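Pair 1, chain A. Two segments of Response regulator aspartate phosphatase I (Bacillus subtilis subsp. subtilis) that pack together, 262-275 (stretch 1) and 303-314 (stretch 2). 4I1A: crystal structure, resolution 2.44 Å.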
# COMPACT_ATOMS: atom_id res chain seq x y z
N LEU A 262 10.70 -6.00 2.08
CA LEU A 262 11.84 -6.16 1.19
C LEU A 262 11.38 -6.60 -0.19
O LEU A 262 11.83 -6.07 -1.21
CB LEU A 262 12.80 -7.19 1.78
CG LEU A 262 14.07 -7.51 1.00
CD1 LEU A 262 14.75 -6.23 0.57
CD2 LEU A 262 15.02 -8.34 1.87
N THR A 263 10.45 -7.55 -0.24
CA THR A 263 10.02 -8.11 -1.51
C THR A 263 9.29 -7.07 -2.38
O THR A 263 9.55 -6.95 -3.58
CB THR A 263 9.11 -9.34 -1.30
OG1 THR A 263 9.82 -10.32 -0.51
CG2 THR A 263 8.74 -9.95 -2.63
N LYS A 264 8.39 -6.32 -1.74
CA LYS A 264 7.58 -5.32 -2.42
C LYS A 264 8.44 -4.17 -2.95
O LYS A 264 8.21 -3.65 -4.05
CB LYS A 264 6.52 -4.81 -1.43
CG LYS A 264 5.89 -3.49 -1.80
CD LYS A 264 4.68 -3.19 -0.93
CE LYS A 264 3.87 -2.03 -1.52
NZ LYS A 264 2.78 -1.53 -0.63
N THR A 265 9.44 -3.78 -2.17
CA THR A 265 10.41 -2.77 -2.56
C THR A 265 11.25 -3.23 -3.77
O THR A 265 11.51 -2.44 -4.68
CB THR A 265 11.34 -2.46 -1.37
OG1 THR A 265 10.55 -2.07 -0.25
CG2 THR A 265 12.36 -1.37 -1.69
N LEU A 266 11.68 -4.49 -3.78
CA LEU A 266 12.45 -5.00 -4.92
C LEU A 266 11.56 -5.11 -6.14
O LEU A 266 11.99 -4.89 -7.28
CB LEU A 266 13.09 -6.36 -4.60
CG LEU A 266 14.34 -6.30 -3.72
CD1 LEU A 266 14.57 -7.63 -3.02
CD2 LEU A 266 15.57 -5.87 -4.55
N PHE A 267 10.30 -5.45 -5.90
CA PHE A 267 9.37 -5.57 -7.00
C PHE A 267 9.19 -4.22 -7.68
O PHE A 267 9.35 -4.09 -8.90
CB PHE A 267 8.03 -6.14 -6.53
CG PHE A 267 6.98 -6.14 -7.60
CD1 PHE A 267 6.88 -7.20 -8.49
CD2 PHE A 267 6.12 -5.05 -7.75
CE1 PHE A 267 5.93 -7.20 -9.50
CE2 PHE A 267 5.16 -5.04 -8.77
CZ PHE A 267 5.07 -6.12 -9.64
N THR A 268 8.87 -3.21 -6.87
CA THR A 268 8.63 -1.85 -7.35
C THR A 268 9.88 -1.30 -8.03
O THR A 268 9.80 -0.65 -9.08
CB THR A 268 8.20 -0.92 -6.18
OG1 THR A 268 7.18 -1.58 -5.42
CG2 THR A 268 7.67 0.44 -6.70
N LEU A 269 11.04 -1.57 -7.45
CA LEU A 269 12.31 -1.17 -8.02
C LEU A 269 12.50 -1.80 -9.40
O LEU A 269 12.86 -1.12 -10.36
CB LEU A 269 13.45 -1.55 -7.08
CG LEU A 269 14.86 -1.00 -7.33
CD1 LEU A 269 14.83 0.49 -7.63
CD2 LEU A 269 15.73 -1.26 -6.11
N THR A 270 12.25 -3.11 -9.49
CA THR A 270 12.39 -3.83 -10.75
C THR A 270 11.50 -3.20 -11.81
O THR A 270 11.94 -2.94 -12.94
CB THR A 270 11.96 -5.31 -10.61
OG1 THR A 270 12.73 -5.95 -9.59
CG2 THR A 270 12.14 -6.05 -11.93
N TYR A 271 10.25 -2.98 -11.45
CA TYR A 271 9.28 -2.44 -12.39
C TYR A 271 9.67 -1.04 -12.86
O TYR A 271 9.66 -0.75 -14.06
CB TYR A 271 7.89 -2.45 -11.77
CG TYR A 271 6.78 -2.42 -12.78
CD1 TYR A 271 7.05 -2.45 -14.15
CD2 TYR A 271 5.45 -2.37 -12.37
CE1 TYR A 271 6.02 -2.43 -15.07
CE2 TYR A 271 4.43 -2.35 -13.28
CZ TYR A 271 4.71 -2.38 -14.63
OH TYR A 271 3.68 -2.35 -15.52
N VAL A 272 10.03 -0.18 -11.91
CA VAL A 272 10.47 1.18 -12.22
C VAL A 272 11.61 1.21 -13.24
O VAL A 272 11.60 2.01 -14.19
CB VAL A 272 10.85 1.95 -10.93
CG1 VAL A 272 11.76 3.13 -11.22
CG2 VAL A 272 9.60 2.40 -10.21
N GLU A 273 12.59 0.34 -13.06
CA GLU A 273 13.75 0.30 -13.95
C GLU A 273 13.38 -0.24 -15.33
O GLU A 273 13.92 0.22 -16.35
CB GLU A 273 14.87 -0.54 -13.33
CG GLU A 273 15.52 0.11 -12.11
CD GLU A 273 16.24 1.41 -12.45
OE1 GLU A 273 16.81 1.49 -13.55
OE2 GLU A 273 16.23 2.36 -11.63
N ALA A 274 12.48 -1.21 -15.36
CA ALA A 274 11.96 -1.75 -16.61
C ALA A 274 11.21 -0.67 -17.41
O ALA A 274 11.35 -0.58 -18.63
CB ALA A 274 11.04 -2.92 -16.33
N LYS A 275 10.42 0.15 -16.72
CA LYS A 275 9.69 1.23 -17.37
C LYS A 275 10.62 2.28 -17.99
O LYS A 275 10.21 3.01 -18.88
CB LYS A 275 8.73 1.92 -16.40
CG LYS A 275 7.56 1.08 -15.92
CD LYS A 275 6.74 1.88 -14.92
CE LYS A 275 5.88 0.99 -14.05
NZ LYS A 275 4.98 1.82 -13.21
N ALA A 303 3.71 -14.47 -8.07
CA ALA A 303 2.84 -14.25 -9.22
C ALA A 303 3.11 -12.87 -9.86
O ALA A 303 3.11 -12.72 -11.09
CB ALA A 303 1.38 -14.39 -8.83
N LYS A 304 3.35 -11.87 -9.03
CA LYS A 304 3.61 -10.55 -9.57
C LYS A 304 4.93 -10.47 -10.34
O LYS A 304 4.98 -9.86 -11.41
CB LYS A 304 3.50 -9.48 -8.47
CG LYS A 304 2.05 -9.23 -8.02
CD LYS A 304 1.97 -8.39 -6.75
CE LYS A 304 0.51 -8.00 -6.49
NZ LYS A 304 0.28 -7.46 -5.12
N PHE A 305 5.99 -11.07 -9.80
CA PHE A 305 7.25 -11.17 -10.57
C PHE A 305 7.06 -11.90 -11.90
O PHE A 305 7.65 -11.51 -12.91
CB PHE A 305 8.38 -11.79 -9.74
CG PHE A 305 9.04 -10.82 -8.80
CD1 PHE A 305 9.85 -9.80 -9.30
CD2 PHE A 305 8.82 -10.89 -7.43
CE1 PHE A 305 10.45 -8.88 -8.43
CE2 PHE A 305 9.42 -9.98 -6.56
CZ PHE A 305 10.24 -8.98 -7.07
N LYS A 306 6.19 -12.91 -11.91
CA LYS A 306 5.86 -13.60 -13.16
C LYS A 306 5.24 -12.70 -14.23
O LYS A 306 5.42 -12.94 -15.43
CB LYS A 306 4.98 -14.84 -12.92
CG LYS A 306 5.64 -15.91 -12.04
CD LYS A 306 7.12 -16.13 -12.39
CE LYS A 306 7.94 -16.68 -11.20
NZ LYS A 306 7.96 -15.76 -10.01
N ILE A 307 4.52 -11.66 -13.81
CA ILE A 307 3.98 -10.69 -14.75
C ILE A 307 5.11 -9.86 -15.37
O ILE A 307 5.16 -9.68 -16.59
CB ILE A 307 2.96 -9.73 -14.09
CG1 ILE A 307 1.71 -10.49 -13.64
CG2 ILE A 307 2.57 -8.59 -15.07
CD1 ILE A 307 0.77 -9.64 -12.75
N LEU A 308 6.02 -9.37 -14.53
CA LEU A 308 7.19 -8.65 -15.02
C LEU A 308 8.01 -9.55 -15.96
O LEU A 308 8.46 -9.11 -17.03
CB LEU A 308 8.05 -8.19 -13.85
CG LEU A 308 7.45 -7.15 -12.89
CD1 LEU A 308 8.55 -6.60 -12.01
CD2 LEU A 308 6.70 -6.01 -13.63
N GLU A 309 8.19 -10.81 -15.57
CA GLU A 309 8.93 -11.76 -16.37
C GLU A 309 8.33 -11.93 -17.76
O GLU A 309 9.06 -11.94 -18.77
CB GLU A 309 8.99 -13.12 -15.69
CG GLU A 309 9.87 -14.11 -16.44
CD GLU A 309 9.94 -15.46 -15.75
OE1 GLU A 309 9.34 -15.59 -14.66
OE2 GLU A 309 10.59 -16.39 -16.30
N GLY A 310 7.01 -12.08 -17.82
CA GLY A 310 6.35 -12.29 -19.10
C GLY A 310 6.41 -11.03 -19.93
O GLY A 310 6.52 -11.08 -21.15
N LEU A 311 6.32 -9.89 -19.25
CA LEU A 311 6.40 -8.57 -19.87
C LEU A 311 7.82 -8.27 -20.36
O LEU A 311 7.99 -7.80 -21.48
CB LEU A 311 5.98 -7.53 -18.83
CG LEU A 311 4.87 -6.49 -19.05
CD1 LEU A 311 3.78 -6.97 -19.98
CD2 LEU A 311 4.30 -6.12 -17.70
N PHE A 312 8.84 -8.52 -19.53
CA PHE A 312 10.18 -7.98 -19.83
C PHE A 312 11.33 -8.98 -19.96
O PHE A 312 12.29 -8.71 -20.68
CB PHE A 312 10.58 -6.93 -18.77
CG PHE A 312 9.61 -5.78 -18.63
CD1 PHE A 312 9.42 -4.88 -19.67
CD2 PHE A 312 8.91 -5.59 -17.45
CE1 PHE A 312 8.52 -3.82 -19.54
CE2 PHE A 312 8.01 -4.54 -17.33
CZ PHE A 312 7.82 -3.65 -18.37
N PHE A 313 11.25 -10.09 -19.24
CA PHE A 313 12.45 -10.91 -18.99
C PHE A 313 12.42 -12.33 -19.56
O PHE A 313 13.21 -13.19 -19.18
CB PHE A 313 12.75 -10.92 -17.49
CG PHE A 313 12.95 -9.54 -16.92
CD1 PHE A 313 13.87 -8.66 -17.48
CD2 PHE A 313 12.18 -9.10 -15.85
CE1 PHE A 313 14.05 -7.39 -16.96
CE2 PHE A 313 12.36 -7.82 -15.31
CZ PHE A 313 13.29 -6.97 -15.87
N SER A 314 11.49 -12.57 -20.48
CA SER A 314 11.43 -13.81 -21.23
C SER A 314 11.51 -13.35 -22.67
O SER A 314 11.97 -12.23 -22.94
CB SER A 314 10.13 -14.57 -20.96
OG SER A 314 9.03 -13.68 -20.80

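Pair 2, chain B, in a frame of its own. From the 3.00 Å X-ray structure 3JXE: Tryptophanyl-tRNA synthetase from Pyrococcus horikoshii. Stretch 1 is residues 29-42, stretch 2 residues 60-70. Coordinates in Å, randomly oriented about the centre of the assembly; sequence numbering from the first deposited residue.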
# COMPACT_ATOMS: atom_id res chain seq x y z
N PRO B 29 1.16 -25.02 22.86
CA PRO B 29 1.61 -24.56 24.18
C PRO B 29 3.14 -24.55 24.31
O PRO B 29 3.81 -25.45 23.81
CB PRO B 29 1.01 -25.59 25.14
CG PRO B 29 0.77 -26.79 24.31
CD PRO B 29 0.38 -26.27 22.96
N LEU B 30 3.66 -23.53 24.99
CA LEU B 30 5.09 -23.37 25.21
C LEU B 30 5.55 -24.34 26.30
O LEU B 30 5.53 -24.01 27.48
CB LEU B 30 5.42 -21.93 25.61
CG LEU B 30 6.60 -21.21 24.95
CD1 LEU B 30 6.84 -19.88 25.65
CD2 LEU B 30 7.88 -22.05 24.94
N THR B 31 5.95 -25.54 25.87
CA THR B 31 6.28 -26.63 26.79
C THR B 31 7.43 -26.29 27.73
O THR B 31 8.32 -25.50 27.40
CB THR B 31 6.64 -27.94 26.03
OG1 THR B 31 7.76 -27.71 25.17
CG2 THR B 31 5.45 -28.42 25.20
N GLU B 32 7.39 -26.90 28.91
CA GLU B 32 8.41 -26.73 29.95
C GLU B 32 9.80 -27.11 29.43
O GLU B 32 10.81 -26.58 29.89
CB GLU B 32 8.07 -27.58 31.18
CG GLU B 32 6.64 -27.41 31.73
CD GLU B 32 5.58 -28.15 30.93
OE1 GLU B 32 5.86 -29.25 30.40
OE2 GLU B 32 4.44 -27.63 30.82
N ASP B 33 9.83 -28.04 28.48
CA ASP B 33 11.06 -28.51 27.85
C ASP B 33 11.72 -27.42 27.01
O ASP B 33 12.94 -27.28 27.02
CB ASP B 33 10.78 -29.74 26.98
CG ASP B 33 10.15 -30.88 27.77
OD1 ASP B 33 10.71 -32.01 27.73
OD2 ASP B 33 9.10 -30.66 28.42
N LEU B 34 10.90 -26.66 26.29
CA LEU B 34 11.39 -25.59 25.42
C LEU B 34 12.03 -24.44 26.20
O LEU B 34 13.01 -23.84 25.74
CB LEU B 34 10.27 -25.06 24.52
CG LEU B 34 9.91 -25.89 23.28
CD1 LEU B 34 8.56 -25.46 22.73
CD2 LEU B 34 10.99 -25.79 22.20
N LEU B 35 11.48 -24.15 27.38
CA LEU B 35 12.03 -23.12 28.26
C LEU B 35 13.45 -23.46 28.71
O LEU B 35 14.34 -22.61 28.65
CB LEU B 35 11.12 -22.92 29.49
CG LEU B 35 9.97 -21.91 29.43
CD1 LEU B 35 8.82 -22.40 28.55
CD2 LEU B 35 9.47 -21.63 30.83
N GLU B 36 13.66 -24.70 29.13
CA GLU B 36 14.97 -25.16 29.59
C GLU B 36 15.95 -25.33 28.44
O GLU B 36 17.16 -25.20 28.63
CB GLU B 36 14.83 -26.47 30.38
CG GLU B 36 14.02 -26.33 31.67
CD GLU B 36 13.56 -27.66 32.24
OE1 GLU B 36 13.37 -28.62 31.47
OE2 GLU B 36 13.37 -27.74 33.48
N LYS B 37 15.42 -25.62 27.25
CA LYS B 37 16.22 -25.74 26.03
C LYS B 37 16.87 -24.40 25.64
O LYS B 37 18.01 -24.37 25.18
CB LYS B 37 15.34 -26.28 24.88
CG LYS B 37 15.92 -26.15 23.47
CD LYS B 37 16.86 -27.29 23.10
CE LYS B 37 17.29 -27.18 21.64
NZ LYS B 37 18.19 -28.29 21.23
N THR B 38 16.13 -23.31 25.84
CA THR B 38 16.63 -21.96 25.55
C THR B 38 17.71 -21.53 26.54
O THR B 38 18.70 -20.92 26.14
CB THR B 38 15.49 -20.91 25.56
OG1 THR B 38 14.85 -20.92 26.84
CG2 THR B 38 14.47 -21.22 24.51
N ALA B 39 17.50 -21.86 27.81
CA ALA B 39 18.44 -21.52 28.88
C ALA B 39 19.82 -22.15 28.68
O ALA B 39 20.83 -21.60 29.12
CB ALA B 39 17.86 -21.90 30.23
N GLU B 40 19.85 -23.31 28.02
CA GLU B 40 21.09 -24.02 27.71
C GLU B 40 21.87 -23.32 26.60
O GLU B 40 23.08 -23.10 26.72
CB GLU B 40 20.80 -25.46 27.30
CG GLU B 40 20.32 -26.35 28.45
CD GLU B 40 19.74 -27.67 27.97
OE1 GLU B 40 20.18 -28.18 26.92
OE2 GLU B 40 18.84 -28.20 28.66
N LEU B 41 21.17 -22.96 25.52
CA LEU B 41 21.77 -22.30 24.37
C LEU B 41 22.18 -20.85 24.67
O LEU B 41 23.18 -20.36 24.14
CB LEU B 41 20.81 -22.33 23.17
CG LEU B 41 20.66 -23.67 22.45
CD1 LEU B 41 19.23 -23.87 21.95
CD2 LEU B 41 21.66 -23.80 21.30
N THR B 42 21.39 -20.18 25.51
CA THR B 42 21.67 -18.80 25.90
C THR B 42 22.65 -18.72 27.07
O THR B 42 23.21 -17.66 27.36
CB THR B 42 20.37 -18.04 26.28
OG1 THR B 42 19.68 -18.75 27.31
CG2 THR B 42 19.46 -17.90 25.07
N ASP B 60 6.19 -22.81 15.96
CA ASP B 60 7.50 -23.18 15.39
C ASP B 60 8.72 -22.69 16.17
O ASP B 60 9.79 -22.46 15.59
CB ASP B 60 7.60 -22.72 13.92
CG ASP B 60 6.97 -23.69 12.95
OD1 ASP B 60 6.42 -24.72 13.38
OD2 ASP B 60 7.03 -23.41 11.73
N TYR B 61 8.57 -22.53 17.48
CA TYR B 61 9.67 -22.04 18.32
C TYR B 61 10.78 -23.08 18.46
O TYR B 61 11.95 -22.73 18.61
CB TYR B 61 9.16 -21.58 19.69
CG TYR B 61 10.23 -20.90 20.52
CD1 TYR B 61 10.71 -19.64 20.18
CD2 TYR B 61 10.77 -21.53 21.64
CE1 TYR B 61 11.70 -19.02 20.94
CE2 TYR B 61 11.75 -20.92 22.40
CZ TYR B 61 12.21 -19.66 22.04
OH TYR B 61 13.19 -19.04 22.78
N ASP B 62 10.41 -24.35 18.42
CA ASP B 62 11.37 -25.45 18.40
C ASP B 62 12.22 -25.44 17.13
O ASP B 62 13.36 -25.90 17.13
CB ASP B 62 10.66 -26.80 18.57
CG ASP B 62 9.56 -27.02 17.53
OD1 ASP B 62 8.70 -26.14 17.36
OD2 ASP B 62 9.57 -28.10 16.89
N LEU B 63 11.64 -24.90 16.05
CA LEU B 63 12.34 -24.77 14.77
C LEU B 63 13.25 -23.54 14.73
O LEU B 63 14.22 -23.50 13.96
CB LEU B 63 11.35 -24.75 13.61
CG LEU B 63 10.72 -26.07 13.14
CD1 LEU B 63 9.53 -26.47 14.01
CD2 LEU B 63 10.29 -25.96 11.69
N ILE B 64 12.95 -22.53 15.55
CA ILE B 64 13.77 -21.32 15.63
C ILE B 64 15.06 -21.57 16.42
O ILE B 64 16.09 -20.95 16.15
CB ILE B 64 12.98 -20.10 16.20
CG1 ILE B 64 13.48 -18.79 15.59
CG2 ILE B 64 13.07 -20.03 17.71
CD1 ILE B 64 12.67 -18.32 14.41
N LEU B 65 14.99 -22.49 17.38
CA LEU B 65 16.15 -22.88 18.20
C LEU B 65 17.05 -23.86 17.45
O LEU B 65 18.27 -23.80 17.59
CB LEU B 65 15.69 -23.49 19.52
CG LEU B 65 14.97 -22.59 20.52
CD1 LEU B 65 14.23 -23.44 21.54
CD2 LEU B 65 15.94 -21.64 21.21
N LYS B 66 16.42 -24.75 16.69
CA LYS B 66 17.14 -25.71 15.85
C LYS B 66 18.01 -24.98 14.83
O LYS B 66 19.15 -25.38 14.58
CB LYS B 66 16.15 -26.64 15.14
CG LYS B 66 16.80 -27.85 14.48
CD LYS B 66 16.02 -28.31 13.25
CE LYS B 66 14.77 -29.10 13.62
NZ LYS B 66 14.00 -29.49 12.40
N ASP B 67 17.46 -23.92 14.24
CA ASP B 67 18.17 -23.11 13.25
C ASP B 67 19.37 -22.38 13.85
O ASP B 67 20.42 -22.27 13.22
CB ASP B 67 17.22 -22.11 12.59
CG ASP B 67 16.28 -22.76 11.58
OD1 ASP B 67 16.07 -24.00 11.67
OD2 ASP B 67 15.76 -22.04 10.71
N TYR B 68 19.21 -21.87 15.08
CA TYR B 68 20.28 -21.18 15.78
C TYR B 68 21.40 -22.14 16.18
O TYR B 68 22.58 -21.82 16.06
CB TYR B 68 19.74 -20.44 17.02
CG TYR B 68 20.81 -19.79 17.87
CD1 TYR B 68 21.43 -18.60 17.46
CD2 TYR B 68 21.20 -20.35 19.09
CE1 TYR B 68 22.41 -18.00 18.24
CE2 TYR B 68 22.18 -19.75 19.87
CZ TYR B 68 22.78 -18.58 19.44
OH TYR B 68 23.75 -17.99 20.22
N GLU B 69 21.00 -23.32 16.66
CA GLU B 69 21.92 -24.37 17.08
C GLU B 69 22.74 -24.90 15.90
O GLU B 69 23.91 -25.26 16.06
CB GLU B 69 21.14 -25.51 17.74
CG GLU B 69 21.98 -26.46 18.58
CD GLU B 69 21.14 -27.39 19.44
OE1 GLU B 69 21.67 -27.91 20.45
OE2 GLU B 69 19.95 -27.61 19.12
N GLU B 70 22.12 -24.95 14.72
CA GLU B 70 22.79 -25.43 13.51
C GLU B 70 23.46 -24.30 12.71
O GLU B 70 23.88 -24.51 11.57
CB GLU B 70 21.81 -26.22 12.64
CG GLU B 70 21.47 -27.60 13.21
CD GLU B 70 20.27 -28.25 12.55
OE1 GLU B 70 19.97 -27.93 11.37
OE2 GLU B 70 19.62 -29.09 13.20

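Helix pairs with nearly the same backbone can be filled by quite different side chains, and the two pairs here illustrate the principle. In each, two helices run side by side in the same direction, at 15° with axes 10.9 Å apart at closest approach in pair 1, and at 21° and 11.0 Å in pair 2. Fourteen central residues superpose with an RMSD of 0.3 Å, and the buried areas are similar, 547 and 511 Å².

The inward position that matches most closely is Leu308(A), which falls on Leu65(B). Both leucines adopt the m,t rotamer, and their side-chain centres fall 0.3 Å apart. Their surroundings nevertheless differ. In pair 1, CD2 of Leu308(A) lies over the face of the Tyr271(A) ring, 3.7 Å from its centroid, a CH-pi contact. Tyr271(A) matches Thr38(B), which has no ring to offer; there CD2 of Leu65(B) meets CG2 of Thr38(B) at 3.6 Å. Leu65(B) is a knob among Leu34(B), Lys37(B), Thr38(B) and Leu41(B).

In pair 1 the knob is instead Phe305(A), among Thr263(A), Leu266(A), Phe267(A) and Thr270(A). Its face receives the edge of Phe267(A), with centroids 5.3 Å apart and planes at 78°. The matching residues of pair 2 are Asp62(B) and Leu34(B), whose CB and CD2 meet at 3.8 Å. One position earlier, Lys304(A) starts toward the partner helix but its end leads away, whereas the matching Tyr61(B) reaches across, its OH 3.1 Å from CG2 of Thr38(B).

Thr270(A) and Lys37(B) both point toward the other helix and pack against the shared leucine: CG2 of Thr270(A) is 3.6 Å from CD1 of Leu308(A), and CG of Lys37(B) is 3.7 Å from CD1 of Leu65(B). The lysine goes further, its NZ forming a salt bridge with OE2 of Glu69(B) at 2.8 Å. Pair 1 has no hydrogen bond between its two stretches; OG1 of Thr270(A) donates to O of Leu266(A) at 2.6 Å.

At the far end, Ala274(A) sets its CB over the face of Phe312(A), 3.6 Å from the ring centroid. In the matching pair, CD2 of Leu41(B) lies 3.8 Å from CG of Glu69(B). Leu311(A) matches Tyr68(B): CD2 of Leu311(A) comes within 4.4 Å of OH of Tyr271(A), while CD2 of Leu41(B) lies at the edge of the Tyr68(B) ring, 4.1 Å from its CD2. Similar backbones thus accommodate an edge-to-face ring pair and CH-pi contacts in one case, and leucines packed with tyrosine rings, plus a salt bridge, in the other.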